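Local coordinates for protein ribonucleoside-diphosphate reductase, alpha chain (Actinobacillus ureae ATCC 25976, PDB 6DQX) that probably reduces ribonucleoside diphosphates to deoxyribonucleotides, as the catalytic alpha subunit of a class Id ribonucleotide reductase, at residues G244-A254 / A542-Q553; H475-L483 / V493-S501. All blocks are in the same frame, centred on the assembly; numbering follows the deposited sequence.

Both contacts belong to the barrel domain of the catalytic subunit. Contact 1 joins strand 247-249 and the start of helix 251-256 to the end of helix 532-544 and strand 549-554. Along the chain contact 2 falls between the two halves of contact 1. Their centres are 27 Å apart, and their nearest atoms are about 7 Å apart without touching. Helix 502-513 links them. It begins right after contact 2 and packs on Leu547 and Ile550 of contact 1. Strand 524-525 does likewise, touching Phe497 and pairing with strand 549-554. Contact 1 thus makes strands far apart in sequence neighbours in the barrel sheet. Contact 2 joins the loops at either end of helix 488-493, about 25 Å from the centre of the chain.

Contact 1. Residues G244-A254 / A542-Q553; sequences GIPYLFFKDNA and AEELGLKSIYYQ
Leu248 and Ile550 form the hydrogen-bonded pair of an antiparallel strand pairing in the reductase barrel. Leu248 N reaches Ile550 O at 3.0 Å, and Ile550 N returns to Leu248 O. Beyond the pairing, Phe250 N donates to Lys548 O at 2.8 Å, from above the carbonyl plane.

The tight part lies where the strand runs into helix 251-256. The helix backbone puts Glu543 CB over one face of the Phe250 ring, 3.9 Å from its centroid and 14° off the normal. Chi1 of -176° turns Glu543 CG along the ring, 3.8 Å from Phe250 CD1. Asn253 ND2 donates to Glu543 O at 3.0 Å, on a lone pair in the carbonyl plane, and to Leu547 O at 2.8 Å. These carbonyls flank the Schellman turn at Gly546.

At the other end the tyrosines cluster. Tyr551 CD1 lies over the face of the Tyr247 ring, 3.5 Å from Tyr247 CE1. The edge of Tyr247 turns to the face of Tyr552, with planes at 70°.

Tyr551, Tyr552 and Asn253 are partly exposed, and waters bridge at both ends. One joins Tyr247 OH to Tyr551 OH. Another links Ala254 O to Lys548 NZ, which also bonds Gln518 O.

The two N-H groups of Asn253 are thus both used. This fixes the flip of its amide and ties helix 251-256 to the end of helix 532-544.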
loop_
_atom_site.group_PDB
_atom_site.type_symbol
_atom_site.label_atom_id
_atom_site.label_comp_id
_atom_site.label_asym_id
_atom_site.label_seq_id
_atom_site.Cartn_x
_atom_site.Cartn_y
_atom_site.Cartn_z
ATOM N N GLY A 244 -20.116 -13.522 12.100
ATOM C CA GLY A 244 -19.580 -13.165 13.407
ATOM C C GLY A 244 -19.323 -11.671 13.541
ATOM O O GLY A 244 -19.317 -11.153 14.652
ATOM N N ILE A 245 -19.139 -10.982 12.412
ATOM C CA ILE A 245 -18.771 -9.576 12.379
ATOM C C ILE A 245 -19.812 -8.823 11.537
ATOM O O ILE A 245 -20.641 -9.473 10.859
ATOM C CB ILE A 245 -17.313 -9.425 11.874
ATOM C CG1 ILE A 245 -17.207 -9.701 10.358
ATOM C CG2 ILE A 245 -16.382 -10.312 12.679
ATOM C CD1 ILE A 245 -16.020 -9.021 9.725
ATOM N N PRO A 246 -19.810 -7.488 11.522
ATOM C CA PRO A 246 -18.795 -6.600 12.136
ATOM C C PRO A 246 -18.750 -6.621 13.657
ATOM O O PRO A 246 -19.745 -6.901 14.297
ATOM C CB PRO A 246 -19.256 -5.205 11.699
ATOM C CG PRO A 246 -20.727 -5.339 11.458
ATOM C CD PRO A 246 -20.922 -6.725 10.934
ATOM N N TYR A 247 -17.616 -6.216 14.206
ATOM C CA TYR A 247 -17.564 -5.754 15.607
ATOM C C TYR A 247 -18.457 -4.527 15.800
ATOM O O TYR A 247 -18.718 -3.759 14.865
ATOM C CB TYR A 247 -16.109 -5.394 16.012
ATOM C CG TYR A 247 -15.063 -6.409 15.591
ATOM C CD1 TYR A 247 -15.356 -7.758 15.569
ATOM C CD2 TYR A 247 -13.767 -6.012 15.236
ATOM C CE1 TYR A 247 -14.417 -8.696 15.207
ATOM C CE2 TYR A 247 -12.812 -6.956 14.864
ATOM C CZ TYR A 247 -13.155 -8.291 14.844
ATOM O OH TYR A 247 -12.243 -9.276 14.477
ATOM N N LEU A 248 -18.967 -4.349 17.018
ATOM C CA LEU A 248 -19.719 -3.168 17.368
ATOM C C LEU A 248 -18.891 -2.296 18.297
ATOM O O LEU A 248 -18.322 -2.792 19.262
ATOM C CB LEU A 248 -21.018 -3.565 18.038
ATOM C CG LEU A 248 -21.951 -4.349 17.100
ATOM C CD1 LEU A 248 -23.109 -4.920 17.895
ATOM C CD2 LEU A 248 -22.451 -3.446 15.983
ATOM N N PHE A 249 -18.828 -1.006 17.983
ATOM C CA PHE A 249 -18.146 -0.015 18.829
ATOM C C PHE A 249 -19.200 1.007 19.201
ATOM O O PHE A 249 -19.676 1.790 18.357
ATOM C CB PHE A 249 -16.948 0.572 18.090
ATOM C CG PHE A 249 -16.245 1.674 18.826
ATOM C CD1 PHE A 249 -15.477 1.406 19.946
ATOM C CD2 PHE A 249 -16.330 2.980 18.390
ATOM C CE1 PHE A 249 -14.815 2.435 20.615
ATOM C CE2 PHE A 249 -15.677 4.008 19.050
ATOM C CZ PHE A 249 -14.929 3.732 20.173
ATOM N N PHE A 250 -19.643 0.960 20.459
ATOM C CA PHE A 250 -20.623 1.932 20.955
ATOM C C PHE A 250 -19.920 3.203 21.375
ATOM O O PHE A 250 -19.536 3.389 22.517
ATOM C CB PHE A 250 -21.449 1.318 22.086
ATOM C CG PHE A 250 -22.273 0.162 21.638
ATOM C CD1 PHE A 250 -23.217 0.340 20.631
ATOM C CD2 PHE A 250 -22.102 -1.104 22.180
ATOM C CE1 PHE A 250 -23.985 -0.731 20.195
ATOM C CE2 PHE A 250 -22.870 -2.177 21.738
ATOM C CZ PHE A 250 -23.810 -1.977 20.754
ATOM N N LYS A 251 -19.779 4.102 20.403
ATOM C CA LYS A 251 -18.838 5.202 20.512
ATOM C C LYS A 251 -19.197 6.192 21.600
ATOM O O LYS A 251 -18.317 6.820 22.204
ATOM C CB LYS A 251 -18.670 5.900 19.146
ATOM C CG LYS A 251 -19.956 6.436 18.519
ATOM C CD LYS A 251 -19.644 7.067 17.162
ATOM C CE LYS A 251 -20.883 7.226 16.309
ATOM N NZ LYS A 251 -20.584 8.014 15.069
ATOM N N ASP A 252 -20.482 6.358 21.874
ATOM C CA ASP A 252 -20.876 7.293 22.909
ATOM C C ASP A 252 -20.619 6.715 24.323
ATOM O O ASP A 252 -20.188 7.456 25.213
ATOM C CB ASP A 252 -22.309 7.775 22.679
ATOM C CG ASP A 252 -22.428 8.647 21.413
ATOM O OD1 ASP A 252 -21.529 9.493 21.136
ATOM O OD2 ASP A 252 -23.426 8.479 20.686
ATOM N N ASN A 253 -20.772 5.400 24.484
ATOM C CA ASN A 253 -20.375 4.727 25.728
ATOM C C ASN A 253 -18.851 4.776 25.914
ATOM O O ASN A 253 -18.368 5.071 27.023
ATOM C CB ASN A 253 -20.874 3.289 25.785
ATOM C CG ASN A 253 -22.395 3.187 25.846
ATOM O OD1 ASN A 253 -23.091 4.162 26.162
ATOM N ND2 ASN A 253 -22.927 2.011 25.485
ATOM N N ALA A 254 -18.101 4.529 24.821
ATOM C CA ALA A 254 -16.643 4.594 24.887
ATOM C C ALA A 254 -16.179 5.984 25.312
ATOM O O ALA A 254 -15.318 6.118 26.180
ATOM C CB ALA A 254 -16.037 4.215 23.549
ATOM N N ALA A 542 -27.112 -4.229 25.396
ATOM C CA ALA A 542 -25.671 -3.999 25.543
ATOM C C ALA A 542 -25.341 -2.521 25.534
ATOM O O ALA A 542 -24.648 -2.028 26.439
ATOM C CB ALA A 542 -24.880 -4.732 24.469
ATOM N N GLU A 543 -25.852 -1.797 24.528
ATOM C CA GLU A 543 -25.647 -0.358 24.460
ATOM C C GLU A 543 -26.298 0.363 25.636
ATOM O O GLU A 543 -25.699 1.275 26.213
ATOM C CB GLU A 543 -26.184 0.251 23.149
ATOM C CG GLU A 543 -25.876 1.752 23.027
ATOM C CD GLU A 543 -26.986 2.689 23.494
ATOM O OE1 GLU A 543 -26.722 3.906 23.611
ATOM O OE2 GLU A 543 -28.117 2.235 23.758
ATOM N N GLU A 544 -27.530 -0.007 25.961
ATOM C CA GLU A 544 -28.243 0.642 27.081
ATOM C C GLU A 544 -27.506 0.495 28.415
ATOM O O GLU A 544 -27.470 1.421 29.207
ATOM C CB GLU A 544 -29.668 0.099 27.248
ATOM C CG GLU A 544 -30.664 0.700 26.282
ATOM C CD GLU A 544 -31.971 -0.074 26.240
ATOM O OE1 GLU A 544 -32.406 -0.546 27.321
ATOM O OE2 GLU A 544 -32.546 -0.216 25.123
ATOM N N LEU A 545 -26.910 -0.665 28.632
ATOM C CA LEU A 545 -26.178 -0.932 29.876
ATOM C C LEU A 545 -24.771 -0.326 29.944
ATOM O O LEU A 545 -24.137 -0.406 30.973
ATOM C CB LEU A 545 -26.149 -2.422 30.150
ATOM C CG LEU A 545 -27.505 -3.053 30.484
ATOM C CD1 LEU A 545 -27.358 -4.526 30.786
ATOM C CD2 LEU A 545 -28.181 -2.334 31.658
ATOM N N GLY A 546 -24.292 0.278 28.852
ATOM C CA GLY A 546 -23.031 1.009 28.834
ATOM C C GLY A 546 -21.833 0.262 28.274
ATOM O O GLY A 546 -20.715 0.753 28.421
ATOM N N LEU A 547 -22.037 -0.915 27.661
ATOM C CA LEU A 547 -20.924 -1.661 27.039
ATOM C C LEU A 547 -20.332 -0.798 25.936
ATOM O O LEU A 547 -21.065 -0.084 25.232
ATOM C CB LEU A 547 -21.344 -3.010 26.446
ATOM C CG LEU A 547 -21.248 -4.201 27.389
ATOM C CD1 LEU A 547 -22.188 -3.984 28.539
ATOM C CD2 LEU A 547 -21.536 -5.516 26.691
ATOM N N LYS A 548 -19.012 -0.810 25.849
ATOM C CA LYS A 548 -18.322 0.039 24.853
ATOM C C LYS A 548 -18.129 -0.701 23.524
ATOM O O LYS A 548 -17.906 -0.051 22.474
ATOM C CB LYS A 548 -16.985 0.523 25.396
ATOM C CG LYS A 548 -17.092 1.256 26.715
ATOM C CD LYS A 548 -15.719 1.480 27.320
ATOM C CE LYS A 548 -15.793 2.360 28.524
ATOM N NZ LYS A 548 -14.485 2.607 29.191
ATOM N N SER A 549 -18.221 -2.029 23.548
ATOM C CA SER A 549 -18.043 -2.835 22.339
ATOM C C SER A 549 -18.643 -4.219 22.469
ATOM O O SER A 549 -18.954 -4.678 23.579
ATOM C CB SER A 549 -16.553 -2.965 21.974
ATOM O OG SER A 549 -15.824 -3.617 23.009
ATOM N N ILE A 550 -18.839 -4.858 21.328
ATOM C CA ILE A 550 -19.097 -6.286 21.227
ATOM C C ILE A 550 -18.120 -6.817 20.176
ATOM O O ILE A 550 -17.884 -6.157 19.158
ATOM C CB ILE A 550 -20.550 -6.613 20.796
ATOM C CG1 ILE A 550 -21.563 -6.240 21.889
ATOM C CG2 ILE A 550 -20.689 -8.083 20.440
ATOM C CD1 ILE A 550 -21.514 -7.113 23.119
ATOM N N TYR A 551 -17.584 -8.008 20.419
ATOM C CA TYR A 551 -16.595 -8.648 19.554
ATOM C C TYR A 551 -17.303 -9.605 18.568
ATOM O O TYR A 551 -18.023 -9.104 17.727
ATOM C CB TYR A 551 -15.538 -9.308 20.434
ATOM C CG TYR A 551 -14.224 -9.732 19.804
ATOM C CD1 TYR A 551 -13.740 -9.161 18.626
ATOM C CD2 TYR A 551 -13.441 -10.694 20.429
ATOM C CE1 TYR A 551 -12.513 -9.563 18.098
ATOM C CE2 TYR A 551 -12.229 -11.079 19.927
ATOM C CZ TYR A 551 -11.779 -10.520 18.757
ATOM O OH TYR A 551 -10.575 -10.931 18.274
ATOM N N TYR A 552 -17.090 -10.918 18.637
ATOM C CA TYR A 552 -17.708 -11.898 17.714
ATOM C C TYR A 552 -19.048 -12.425 18.202
ATOM O O TYR A 552 -19.240 -12.636 19.397
ATOM C CB TYR A 552 -16.823 -13.153 17.563
ATOM C CG TYR A 552 -15.719 -13.044 16.573
ATOM C CD1 TYR A 552 -15.924 -13.399 15.229
ATOM C CD2 TYR A 552 -14.438 -12.609 16.969
ATOM C CE1 TYR A 552 -14.886 -13.310 14.303
ATOM C CE2 TYR A 552 -13.390 -12.502 16.048
ATOM C CZ TYR A 552 -13.616 -12.846 14.720
ATOM O OH TYR A 552 -12.580 -12.742 13.811
ATOM N N GLN A 553 -19.949 -12.708 17.261
ATOM C CA GLN A 553 -21.135 -13.486 17.560
ATOM C C GLN A 553 -20.845 -14.851 17.000
ATOM O O GLN A 553 -20.765 -15.011 15.772
ATOM C CB GLN A 553 -22.364 -12.869 16.912
ATOM C CG GLN A 553 -23.671 -13.587 17.215
ATOM C CD GLN A 553 -24.816 -13.071 16.385
ATOM O OE1 GLN A 553 -25.085 -11.860 16.342
ATOM N NE2 GLN A 553 -25.535 -13.992 15.743
HETATM O O HOH W 1 -9.953 -9.943 15.730
HETATM O O HOH W 2 -24.264 4.912 23.456
HETATM O O HOH W 3 -13.548 4.408 27.385
#

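Contact 2. Residues H475-L483 / V493-S501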
loop_
_atom_site.group_PDB
_atom_site.type_symbol
_atom_site.label_atom_id
_atom_site.label_comp_id
_atom_site.label_asym_id
_atom_site.label_seq_id
_atom_site.Cartn_x
_atom_site.Cartn_y
_atom_site.Cartn_z
ATOM N N HIS A 475 -19.646 -36.860 23.208
ATOM C CA HIS A 475 -20.725 -36.994 22.209
ATOM C C HIS A 475 -21.821 -35.940 22.305
ATOM O O HIS A 475 -22.514 -35.697 21.327
ATOM C CB HIS A 475 -21.370 -38.385 22.261
ATOM C CG HIS A 475 -20.455 -39.476 21.814
ATOM N ND1 HIS A 475 -19.365 -39.238 21.008
ATOM C CD2 HIS A 475 -20.469 -40.808 22.044
ATOM C CE1 HIS A 475 -18.735 -40.373 20.773
ATOM N NE2 HIS A 475 -19.384 -41.343 21.391
ATOM N N ASN A 476 -21.976 -35.333 23.481
ATOM C CA ASN A 476 -22.916 -34.225 23.692
ATOM C C ASN A 476 -22.231 -32.848 23.712
ATOM O O ASN A 476 -22.660 -31.968 24.451
ATOM C CB ASN A 476 -23.695 -34.457 24.995
ATOM C CG ASN A 476 -24.942 -35.260 24.777
ATOM O OD1 ASN A 476 -25.981 -34.700 24.451
ATOM N ND2 ASN A 476 -24.854 -36.572 24.953
ATOM N N ASP A 477 -21.180 -32.670 22.905
ATOM C CA ASP A 477 -20.531 -31.365 22.691
ATOM C C ASP A 477 -19.939 -30.788 23.991
ATOM O O ASP A 477 -19.947 -29.581 24.206
ATOM C CB ASP A 477 -21.515 -30.367 22.049
ATOM C CG ASP A 477 -22.225 -30.942 20.824
ATOM O OD1 ASP A 477 -21.528 -31.425 19.909
ATOM O OD2 ASP A 477 -23.478 -30.909 20.780
ATOM N N GLY A 478 -19.437 -31.678 24.842
ATOM C CA GLY A 478 -18.869 -31.338 26.143
ATOM C C GLY A 478 -19.839 -30.944 27.244
ATOM O O GLY A 478 -19.416 -30.378 28.253
ATOM N N SER A 479 -21.119 -31.266 27.063
ATOM C CA SER A 479 -22.173 -30.950 28.037
ATOM C C SER A 479 -22.323 -32.081 29.047
ATOM O O SER A 479 -22.048 -33.236 28.720
ATOM C CB SER A 479 -23.496 -30.721 27.315
ATOM O OG SER A 479 -24.567 -30.526 28.224
ATOM N N VAL A 480 -22.779 -31.739 30.258
ATOM C CA VAL A 480 -23.175 -32.716 31.283
ATOM C C VAL A 480 -24.667 -32.657 31.601
ATOM O O VAL A 480 -25.116 -33.336 32.522
ATOM C CB VAL A 480 -22.363 -32.545 32.606
ATOM C CG1 VAL A 480 -20.885 -32.718 32.347
ATOM C CG2 VAL A 480 -22.626 -31.204 33.277
ATOM N N GLN A 481 -25.442 -31.865 30.850
ATOM C CA GLN A 481 -26.851 -31.627 31.185
ATOM C C GLN A 481 -27.694 -32.900 31.027
ATOM O O GLN A 481 -28.711 -33.075 31.724
ATOM C CB GLN A 481 -27.448 -30.477 30.344
ATOM C CG GLN A 481 -26.724 -29.128 30.477
ATOM C CD GLN A 481 -26.590 -28.672 31.914
ATOM O OE1 GLN A 481 -27.595 -28.455 32.585
ATOM N NE2 GLN A 481 -25.359 -28.558 32.405
ATOM N N HIS A 482 -27.258 -33.777 30.121
ATOM C CA HIS A 482 -27.886 -35.096 29.923
ATOM C C HIS A 482 -27.708 -36.090 31.096
ATOM O O HIS A 482 -28.493 -37.030 31.205
ATOM C CB HIS A 482 -27.367 -35.733 28.621
ATOM C CG HIS A 482 -25.931 -36.153 28.686
ATOM N ND1 HIS A 482 -24.886 -35.283 28.457
ATOM C CD2 HIS A 482 -25.366 -37.353 28.966
ATOM C CE1 HIS A 482 -23.740 -35.929 28.594
ATOM N NE2 HIS A 482 -24.003 -37.186 28.906
ATOM N N LEU A 483 -26.699 -35.902 31.955
ATOM C CA LEU A 483 -26.338 -36.916 32.974
ATOM C C LEU A 483 -27.274 -36.953 34.200
ATOM O O LEU A 483 -27.178 -36.098 35.080
ATOM C CB LEU A 483 -24.890 -36.726 33.455
ATOM C CG LEU A 483 -23.744 -36.898 32.446
ATOM C CD1 LEU A 483 -22.417 -36.511 33.084
ATOM C CD2 LEU A 483 -23.670 -38.324 31.905
ATOM N N VAL A 493 -23.386 -25.579 37.545
ATOM C CA VAL A 493 -21.999 -25.133 37.673
ATOM C C VAL A 493 -21.180 -25.452 36.411
ATOM O O VAL A 493 -20.286 -24.682 36.061
ATOM C CB VAL A 493 -21.322 -25.703 38.948
ATOM C CG1 VAL A 493 -19.829 -25.416 38.973
ATOM C CG2 VAL A 493 -21.975 -25.111 40.196
ATOM N N PHE A 494 -21.534 -26.543 35.712
ATOM C CA PHE A 494 -20.800 -26.990 34.525
ATOM C C PHE A 494 -21.529 -26.803 33.188
ATOM O O PHE A 494 -21.174 -27.450 32.193
ATOM C CB PHE A 494 -20.325 -28.442 34.746
ATOM C CG PHE A 494 -19.377 -28.565 35.889
ATOM C CD1 PHE A 494 -18.095 -28.082 35.777
ATOM C CD2 PHE A 494 -19.790 -29.079 37.118
ATOM C CE1 PHE A 494 -17.208 -28.146 36.836
ATOM C CE2 PHE A 494 -18.914 -29.149 38.183
ATOM C CZ PHE A 494 -17.622 -28.674 38.050
ATOM N N LYS A 495 -22.512 -25.901 33.136
ATOM C CA LYS A 495 -23.064 -25.476 31.856
ATOM C C LYS A 495 -21.933 -24.963 30.949
ATOM O O LYS A 495 -20.979 -24.312 31.413
ATOM C CB LYS A 495 -24.096 -24.363 32.014
ATOM C CG LYS A 495 -25.473 -24.795 32.462
ATOM C CD LYS A 495 -26.374 -23.565 32.475
ATOM C CE LYS A 495 -27.656 -23.806 33.233
ATOM N NZ LYS A 495 -28.675 -24.466 32.403
ATOM N N THR A 496 -22.060 -25.272 29.663
ATOM C CA THR A 496 -21.142 -24.788 28.606
ATOM C C THR A 496 -21.487 -23.351 28.215
ATOM O O THR A 496 -22.573 -22.872 28.519
ATOM C CB THR A 496 -21.294 -25.652 27.338
ATOM O OG1 THR A 496 -22.645 -25.580 26.874
ATOM C CG2 THR A 496 -20.955 -27.091 27.635
ATOM N N PHE A 497 -20.590 -22.680 27.493
ATOM C CA PHE A 497 -20.832 -21.315 26.966
ATOM C C PHE A 497 -22.196 -21.270 26.238
ATOM O O PHE A 497 -23.021 -20.380 26.481
ATOM C CB PHE A 497 -19.690 -20.926 26.007
ATOM C CG PHE A 497 -19.591 -19.450 25.648
ATOM C CD1 PHE A 497 -20.520 -18.480 26.044
ATOM C CD2 PHE A 497 -18.518 -19.034 24.861
ATOM C CE1 PHE A 497 -20.360 -17.146 25.682
ATOM C CE2 PHE A 497 -18.364 -17.703 24.487
ATOM C CZ PHE A 497 -19.286 -16.753 24.894
ATOM N N SER A 498 -22.441 -22.252 25.368
ATOM C CA SER A 498 -23.703 -22.319 24.610
ATOM C C SER A 498 -24.975 -22.464 25.486
ATOM O O SER A 498 -26.049 -21.988 25.114
ATOM C CB SER A 498 -23.647 -23.456 23.577
ATOM O OG SER A 498 -23.541 -24.716 24.202
ATOM N N GLU A 499 -24.844 -23.117 26.631
ATOM C CA GLU A 499 -25.961 -23.341 27.562
ATOM C C GLU A 499 -26.221 -22.182 28.533
ATOM O O GLU A 499 -27.241 -22.161 29.231
ATOM C CB GLU A 499 -25.698 -24.634 28.348
ATOM C CG GLU A 499 -25.791 -25.891 27.477
ATOM C CD GLU A 499 -25.140 -27.133 28.090
ATOM O OE1 GLU A 499 -24.297 -27.020 29.021
ATOM O OE2 GLU A 499 -25.453 -28.248 27.600
ATOM N N ILE A 500 -25.287 -21.234 28.601
ATOM C CA ILE A 500 -25.349 -20.123 29.541
ATOM C C ILE A 500 -26.176 -18.981 28.953
ATOM O O ILE A 500 -26.206 -18.768 27.736
ATOM C CB ILE A 500 -23.905 -19.699 29.963
ATOM C CG1 ILE A 500 -23.328 -20.744 30.919
ATOM C CG2 ILE A 500 -23.879 -18.334 30.644
ATOM C CD1 ILE A 500 -21.834 -20.715 31.127
ATOM N N SER A 501 -26.877 -18.265 29.829
ATOM C CA SER A 501 -27.589 -17.055 29.468
ATOM C C SER A 501 -26.634 -16.019 28.899
ATOM O O SER A 501 -25.705 -15.593 29.586
ATOM C CB SER A 501 -28.253 -16.430 30.703
ATOM O OG SER A 501 -28.761 -15.145 30.375
HETATM O O HOH W 4 -23.029 -28.883 30.534
#
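Ser479 holds OG anti to the backbone N (chi1 175°). Chi1 of -69° points Glu499 toward the other loop, and its extended chain carries the carboxylate across to Ser479 OG. The serine forms an ST turn: its OG accepts from Gln481 N two residues on, at 3.1 Å and nearly straight. The same OG donates to Glu499 OE2 at a short 2.5 Å, on the syn lone pair of that oxygen. The hydroxyl therefore both closes its own turn and grips the opposite loop.

The other carboxylate oxygen serves its own loop. Thr496 N donates to Glu499 OE1 at 2.9 Å from the anti side, 28° out of the carboxylate plane. The bonds at both oxygens would restrict the rotation of the carboxylate. They would also help to spread its negative charge.

Gln481 slides past Glu499 in the opposite direction. Its first torsion brings Gln481 CG to 3.3 Å from Glu499 OE2, and the bend at chi2 turns the amide toward Lys495 CG and a water. The amide and carboxylate planes stand steeply to each other. Gln481 NE2 also bonds Lys491 O, in the helix between the two loops.

Methyl groups add to the contact. Thr496 CG2 lies against Gly478 O, in the type I' turn that follows helix 467-475. Val480 CG2 makes an apolar contact with Phe494 CB at 3.9 Å, and Leu455 of helix 453-461 touches both side chains. The contact thus closes the connection around helix 488-493 within the barrel domain.

A single water sits in the middle of the polar part. It accepts from Val480 N and Gln481 NE2, and donates to Phe494 O and, at 2.7 Å, to Glu499 OE1.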